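PDB 2BGW: XPF endonuclease from Aeropyrum pernix, which probably acts as a structure-specific, magnesium-dependent endonuclease that cuts DNA near single-stranded regions during nucleotide excision repair. Local coordinates for residues Ala72-Leu75 with Ala76-Glu80. Sequence-based numbering, arbitrary orientation.
Sequences ASRL and AEHYE. With nucleotides of chain C.
Arg74 and His78, one turn apart near the C-terminal end of helix 67-78, meet through a ring and a backbone carbonyl. The imidazole folds back along the helix, its CG beside its own backbone N (chi1 -65°), and ND1 donates to Arg74 O at 2.8 Å in a nearly straight bond. The oxygen lies in the ring plane, while ND1 sits above the carbonyl plane. That carbonyl also accepts the helical bond from the backbone N of His78, at 3.1 Å, so one residue supplies two donors. Histidine suits this place because its ring nitrogen can add a second bond to the carbonyl, which probably holds the ring in its rotation. The Arg74 chain passes the ring obliquely, its CG 4.1 Å from His78 CE1, with guanidinium and imidazole planes 59° apart; beyond a bend at chi3, NH2 makes a salt bridge to a sulfate, probably from the crystallisation liquor.

Tyr79, the first residue to leave helical geometry, still donates its N to Leu75 O at 3.0 Å, and its ring presents an edge to that same oxygen. On another side of the helix the backbone meets DNA, and the short side chains of Ser73 and Ala76 probably let the nucleotide come close. Ala76 O accepts a hydrogen bond from N6 of DA15 of chain C at 2.9 Å, and Ser73 CB lies 3.8 Å from the deoxyribose C2', while Ser73 OG turns back to bond Glu70 O. The extended Glu77 carboxylate brings OE2 within 4.1 Å of OP2 without a bond; both groups, probably negative, would be expected to repel mildly.

Leucine suits the inward side, packing on Ile50 and Glu52, a magnesium ligand; Tyr79 lays its ring on Ile50 while OH hydrogen-bonds Glu158. Both join the helix to strand 49-55, and His78 meets Tyr162 of helix 155-165.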
ATOM      1  N   ALA A  72       4.083  -5.166  -5.750  1.00 38.57           N
ATOM      2  CA  ALA A  72       4.457  -4.371  -4.609  1.00 38.49           C
ATOM      3  C   ALA A  72       4.742  -2.968  -5.029  1.00 38.04           C
ATOM      4  O   ALA A  72       4.239  -2.035  -4.439  1.00 37.99           O
ATOM      5  CB  ALA A  72       5.687  -4.971  -3.908  1.00 38.64           C
ATOM      6  N   SER A  73       5.576  -2.839  -6.045  1.00 38.17           N
ATOM      7  CA  SER A  73       6.028  -1.543  -6.540  1.00 38.34           C
ATOM      8  C   SER A  73       4.904  -0.752  -7.233  1.00 37.46           C
ATOM      9  O   SER A  73       4.901   0.477  -7.198  1.00 37.34           O
ATOM     10  CB  SER A  73       7.218  -1.724  -7.492  1.00 38.67           C
ATOM     11  OG  SER A  73       6.845  -2.567  -8.586  1.00 40.48           O
ATOM     12  N   ARG A  74       3.960  -1.448  -7.855  1.00 36.54           N
ATOM     13  CA  ARG A  74       2.804  -0.778  -8.397  1.00 36.29           C
ATOM     14  C   ARG A  74       2.036  -0.085  -7.271  1.00 35.21           C
ATOM     15  O   ARG A  74       1.818   1.141  -7.316  1.00 35.11           O
ATOM     16  CB  ARG A  74       1.902  -1.759  -9.120  1.00 37.06           C
ATOM     17  CG  ARG A  74       1.542  -1.248 -10.508  1.00 41.73           C
ATOM     18  CD  ARG A  74       0.877  -2.304 -11.348  1.00 47.80           C
ATOM     19  NE  ARG A  74      -0.452  -2.608 -10.824  1.00 53.12           N
ATOM     20  CZ  ARG A  74      -1.490  -2.942 -11.588  1.00 56.59           C
ATOM     21  NH1 ARG A  74      -1.348  -3.006 -12.913  1.00 58.42           N
ATOM     22  NH2 ARG A  74      -2.670  -3.211 -11.036  1.00 57.95           N
ATOM     23  N   LEU A  75       1.670  -0.859  -6.243  1.00 33.17           N
ATOM     24  CA  LEU A  75       0.918  -0.327  -5.136  1.00 31.19           C
ATOM     25  C   LEU A  75       1.617   0.872  -4.536  1.00 31.10           C
ATOM     26  O   LEU A  75       0.990   1.900  -4.292  1.00 31.46           O
ATOM     27  CB  LEU A  75       0.643  -1.399  -4.106  1.00 30.56           C
ATOM     28  CG  LEU A  75      -0.223  -2.579  -4.544  1.00 29.16           C
ATOM     29  CD1 LEU A  75      -0.141  -3.658  -3.491  1.00 30.11           C
ATOM     30  CD2 LEU A  75      -1.675  -2.249  -4.828  1.00 25.18           C
ATOM     31  N   ALA A  76       2.926   0.773  -4.361  1.00 30.46           N
ATOM     32  CA  ALA A  76       3.684   1.810  -3.706  1.00 30.38           C
ATOM     33  C   ALA A  76       3.799   3.080  -4.542  1.00 31.13           C
ATOM     34  O   ALA A  76       3.967   4.174  -3.994  1.00 30.95           O
ATOM     35  CB  ALA A  76       5.047   1.285  -3.326  1.00 29.74           C
ATOM     36  N   GLU A  77       3.723   2.924  -5.862  1.00 32.21           N
ATOM     37  CA  GLU A  77       3.726   4.051  -6.806  1.00 33.51           C
ATOM     38  C   GLU A  77       2.411   4.818  -6.758  1.00 33.16           C
ATOM     39  O   GLU A  77       2.397   6.022  -6.898  1.00 33.18           O
ATOM     40  CB  GLU A  77       3.887   3.535  -8.232  1.00 33.96           C
ATOM     41  CG  GLU A  77       4.231   4.587  -9.288  1.00 35.11           C
ATOM     42  CD  GLU A  77       4.178   4.053 -10.734  1.00 35.91           C
ATOM     43  OE1 GLU A  77       4.157   2.819 -10.976  1.00 36.22           O
ATOM     44  OE2 GLU A  77       4.170   4.898 -11.656  1.00 40.58           O
ATOM     45  N   HIS A  78       1.305   4.119  -6.555  1.00 32.70           N
ATOM     46  CA  HIS A  78       0.017   4.746  -6.716  1.00 32.14           C
ATOM     47  C   HIS A  78      -0.684   5.181  -5.428  1.00 31.61           C
ATOM     48  O   HIS A  78      -1.554   6.032  -5.464  1.00 31.65           O
ATOM     49  CB  HIS A  78      -0.874   3.831  -7.536  1.00 32.57           C
ATOM     50  CG  HIS A  78      -0.388   3.633  -8.935  1.00 34.75           C
ATOM     51  ND1 HIS A  78       0.626   2.758  -9.254  1.00 36.88           N
ATOM     52  CD2 HIS A  78      -0.758   4.217 -10.097  1.00 36.51           C
ATOM     53  CE1 HIS A  78       0.854   2.806 -10.552  1.00 36.05           C
ATOM     54  NE2 HIS A  78       0.029   3.684 -11.087  1.00 36.12           N
ATOM     55  N   TYR A  79      -0.329   4.613  -4.288  1.00 30.87           N
ATOM     56  CA  TYR A  79      -1.009   4.999  -3.077  1.00 30.08           C
ATOM     57  C   TYR A  79      -0.026   5.437  -2.093  1.00 30.61           C
ATOM     58  O   TYR A  79       1.117   5.000  -2.089  1.00 31.46           O
ATOM     59  CB  TYR A  79      -1.808   3.859  -2.521  1.00 29.46           C
ATOM     60  CG  TYR A  79      -2.956   3.545  -3.410  1.00 29.40           C
ATOM     61  CD1 TYR A  79      -2.783   2.748  -4.526  1.00 29.48           C
ATOM     62  CD2 TYR A  79      -4.213   4.077  -3.169  1.00 28.89           C
ATOM     63  CE1 TYR A  79      -3.838   2.467  -5.361  1.00 30.00           C
ATOM     64  CE2 TYR A  79      -5.284   3.801  -4.009  1.00 28.35           C
ATOM     65  CZ  TYR A  79      -5.084   2.996  -5.098  1.00 29.40           C
ATOM     66  OH  TYR A  79      -6.111   2.695  -5.944  1.00 30.65           O
ATOM     67  N   GLU A  80      -0.442   6.333  -1.232  1.00 31.23           N
ATOM     68  CA  GLU A  80       0.548   6.931  -0.360  1.00 31.49           C
ATOM     69  C   GLU A  80       0.925   5.981   0.801  1.00 29.93           C
ATOM     70  O   GLU A  80       1.987   6.103   1.404  1.00 29.56           O
ATOM     71  CB  GLU A  80       0.070   8.326   0.043  1.00 32.03           C
ATOM     72  CG  GLU A  80      -0.616   8.446   1.366  1.00 37.83           C
ATOM     73  CD  GLU A  80       0.194   9.347   2.300  1.00 45.83           C
ATOM     74  OE1 GLU A  80       1.460   9.267   2.233  1.00 48.85           O
ATOM     75  OE2 GLU A  80      -0.427  10.136   3.074  1.00 48.35           O
TER
ATOM     76  P    DA C  15       9.333   3.538 -12.637  1.00 48.18           P
ATOM     77  OP1  DA C  15      10.243   3.159 -13.733  1.00 48.56           O
ATOM     78  OP2  DA C  15       7.865   3.437 -12.842  1.00 48.44           O
ATOM     79  O5'  DA C  15       9.743   2.664 -11.370  1.00 46.72           O
ATOM     80  C5'  DA C  15      11.140   2.651 -11.059  1.00 49.20           C
ATOM     81  C4'  DA C  15      11.352   2.143  -9.651  1.00 49.99           C
ATOM     82  O4'  DA C  15      10.711   3.064  -8.722  1.00 50.30           O
ATOM     83  C3'  DA C  15      10.681   0.787  -9.434  1.00 50.69           C
ATOM     84  O3'  DA C  15      11.658  -0.251  -9.282  1.00 51.64           O
ATOM     85  C2'  DA C  15       9.815   0.970  -8.188  1.00 49.06           C
ATOM     86  C1'  DA C  15      10.302   2.304  -7.610  1.00 46.18           C
ATOM     87  N9   DA C  15       9.243   2.930  -6.816  1.00 44.99           N
ATOM     88  C8   DA C  15       7.958   3.197  -7.206  1.00 44.00           C
ATOM     89  N7   DA C  15       7.225   3.715  -6.245  1.00 44.08           N
ATOM     90  C5   DA C  15       8.078   3.777  -5.152  1.00 42.92           C
ATOM     91  C6   DA C  15       7.890   4.211  -3.818  1.00 43.45           C
ATOM     92  N6   DA C  15       6.741   4.714  -3.347  1.00 43.11           N
ATOM     93  N1   DA C  15       8.947   4.116  -2.987  1.00 43.89           N
ATOM     94  C2   DA C  15      10.090   3.615  -3.477  1.00 43.82           C
ATOM     95  N3   DA C  15      10.382   3.163  -4.698  1.00 42.26           N
ATOM     96  C4   DA C  15       9.320   3.280  -5.490  1.00 42.96           C
TER